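Thiosulfate sulfurtransferase/rhodanese-like domain-containing protein 1 (Homo sapiens, PDB 6BEV) transfers sulfur from thiosulfate to glutathione, forming S-sulfanylglutathione and sulfite in hydrogen sulfide metabolism. Local coordinates at residues A41-V46 against G55-A60. Sequence-based numbering, arbitrary orientation.
Sequences ARLFDV and GTIPGA
Leu-43 overlaps the turn 57-60 with its CD1 methyl, which lies 3.6 Å from CG2 of Ile-57 and also packs against the carbonyl oxygen of Pro-58. The Leu-43 and Ile-57 side chains cross at about a right angle, a terminal methyl of the leucine against the beta-branch methyl of the isoleucine. Nearer the backbone, CB of Leu-43 rests 3.8 Å from CB of Ala-60. Two residues along the strand, Asp-45 points the same way and takes a short 2.6 Å hydrogen bond on OD2 from OG1 of Thr-56. The hydroxyl approaches the anti lone pair, on the side of OD2 facing away from OD1. CG of Asp-45 and OG1 of Thr-56 both lie anti to their own backbone N (chi1 -173° and -171°), which brings carboxylate and hydroxyl to each other. Arg-47 adds a salt bridge to the same OD2 and also bonds the carbonyl oxygen of Gly-55, tying the carboxylate to the start of the loop.

Segment 55-60 links helix 49-53 to edge strand 61-62, and its type II turn is closed by a 2.9 Å bond from Ala-60 N to Ile-57 O; Gly-59 takes the positive phi of the third turn position. A water accepts from Leu-43 N and donates to Gly-59 O, while the CA of Ala-60 makes a CA-H...O contact with Leu-43 O. The contact thus belongs to the beta-alpha-beta crossover joining strands 42-45 and 61-62 of the rhodanese domain, where Ile-57 also packs on Tyr-127 and Trp-130 of helix 126-133. Asp-45 lies about 6 Å, side chain to side chain, from the persulfide-forming Cys-99, and with the hydroxyl of Thr-56 and the guanidinium of Arg-47 both on OD2, the buried Asp-45 side chain is probably held in a fixed orientation beside that site.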
loop_
_atom_site.group_PDB
_atom_site.type_symbol
_atom_site.label_atom_id
_atom_site.label_comp_id
_atom_site.label_asym_id
_atom_site.label_seq_id
_atom_site.Cartn_x
_atom_site.Cartn_y
_atom_site.Cartn_z
ATOM N N ALA A 41 -3.180 2.182 -9.941
ATOM C CA ALA A 41 -2.753 2.159 -8.544
ATOM C C ALA A 41 -2.231 0.781 -8.173
ATOM O O ALA A 41 -2.736 -0.242 -8.635
ATOM C CB ALA A 41 -3.901 2.508 -7.591
ATOM N N ARG A 42 -1.235 0.774 -7.296
ATOM C CA ARG A 42 -0.728 -0.433 -6.668
ATOM C C ARG A 42 -1.071 -0.358 -5.194
ATOM O O ARG A 42 -0.957 0.706 -4.591
ATOM C CB ARG A 42 0.785 -0.513 -6.799
ATOM C CG ARG A 42 1.294 -1.099 -8.075
ATOM C CD ARG A 42 2.792 -1.336 -7.945
ATOM N NE ARG A 42 3.185 -2.561 -7.231
ATOM C CZ ARG A 42 4.455 -2.968 -7.092
ATOM N NH1 ARG A 42 5.449 -2.244 -7.580
ATOM N NH2 ARG A 42 4.751 -4.092 -6.453
ATOM N N LEU A 43 -1.480 -1.480 -4.626
ATOM C CA LEU A 43 -1.933 -1.553 -3.249
ATOM C C LEU A 43 -0.902 -2.272 -2.397
ATOM O O LEU A 43 -0.403 -3.336 -2.779
ATOM C CB LEU A 43 -3.237 -2.351 -3.164
ATOM C CG LEU A 43 -4.507 -1.652 -3.633
ATOM C CD1 LEU A 43 -5.614 -2.672 -3.893
ATOM C CD2 LEU A 43 -4.933 -0.649 -2.599
ATOM N N PHE A 44 -0.680 -1.749 -1.195
ATOM C CA PHE A 44 0.214 -2.342 -0.200
ATOM C C PHE A 44 -0.528 -2.421 1.128
ATOM O O PHE A 44 -0.852 -1.387 1.722
ATOM C CB PHE A 44 1.484 -1.510 -0.041
ATOM C CG PHE A 44 2.248 -1.341 -1.319
ATOM C CD1 PHE A 44 3.221 -2.248 -1.682
ATOM C CD2 PHE A 44 1.986 -0.289 -2.172
ATOM C CE1 PHE A 44 3.911 -2.106 -2.880
ATOM C CE2 PHE A 44 2.659 -0.152 -3.368
ATOM C CZ PHE A 44 3.634 -1.049 -3.711
ATOM N N ASP A 45 -0.781 -3.649 1.585
ATOM C CA ASP A 45 -1.386 -3.920 2.889
ATOM C C ASP A 45 -0.241 -3.941 3.893
ATOM O O ASP A 45 0.639 -4.805 3.816
ATOM C CB ASP A 45 -2.085 -5.279 2.831
ATOM C CG ASP A 45 -2.897 -5.601 4.084
ATOM O OD1 ASP A 45 -2.587 -5.093 5.179
ATOM O OD2 ASP A 45 -3.846 -6.396 3.952
ATOM N N VAL A 46 -0.212 -2.962 4.797
ATOM C CA VAL A 46 0.898 -2.826 5.733
ATOM C C VAL A 46 0.583 -3.424 7.099
ATOM O O VAL A 46 1.312 -3.176 8.067
ATOM C CB VAL A 46 1.410 -1.382 5.822
ATOM C CG1 VAL A 46 1.826 -0.898 4.446
ATOM C CG2 VAL A 46 0.390 -0.455 6.461
ATOM N N GLY A 55 -7.325 -12.100 4.817
ATOM C CA GLY A 55 -8.139 -11.361 3.891
ATOM C C GLY A 55 -7.570 -9.979 3.736
ATOM O O GLY A 55 -7.130 -9.367 4.711
ATOM N N THR A 56 -7.607 -9.479 2.512
ATOM C CA THR A 56 -7.040 -8.182 2.187
ATOM C C THR A 56 -7.881 -7.560 1.079
ATOM O O THR A 56 -8.866 -8.140 0.617
ATOM C CB THR A 56 -5.561 -8.337 1.800
ATOM O OG1 THR A 56 -4.946 -7.052 1.690
ATOM C CG2 THR A 56 -5.388 -9.075 0.464
ATOM N N ILE A 57 -7.512 -6.351 0.687
ATOM C CA ILE A 57 -8.114 -5.756 -0.504
ATOM C C ILE A 57 -7.581 -6.500 -1.722
ATOM O O ILE A 57 -6.352 -6.688 -1.845
ATOM C CB ILE A 57 -7.806 -4.256 -0.576
ATOM C CG1 ILE A 57 -8.375 -3.542 0.664
ATOM C CG2 ILE A 57 -8.354 -3.653 -1.848
ATOM C CD1 ILE A 57 -8.145 -2.041 0.735
ATOM N N PRO A 58 -8.448 -6.956 -2.624
ATOM C CA PRO A 58 -7.979 -7.746 -3.765
ATOM C C PRO A 58 -6.826 -7.068 -4.478
ATOM O O PRO A 58 -6.867 -5.868 -4.759
ATOM C CB PRO A 58 -9.227 -7.842 -4.646
ATOM C CG PRO A 58 -10.349 -7.872 -3.657
ATOM C CD PRO A 58 -9.920 -6.874 -2.594
ATOM N N GLY A 59 -5.770 -7.842 -4.734
ATOM C CA GLY A 59 -4.603 -7.356 -5.427
ATOM C C GLY A 59 -3.524 -6.769 -4.543
ATOM O O GLY A 59 -2.427 -6.488 -5.033
ATOM N N ALA A 60 -3.780 -6.585 -3.259
ATOM C CA ALA A 60 -2.805 -5.907 -2.416
ATOM C C ALA A 60 -1.614 -6.796 -2.092
ATOM O O ALA A 60 -1.760 -7.980 -1.797
ATOM C CB ALA A 60 -3.471 -5.489 -1.111
HETATM O O HOH W 1 -1.522 -3.953 -6.106
#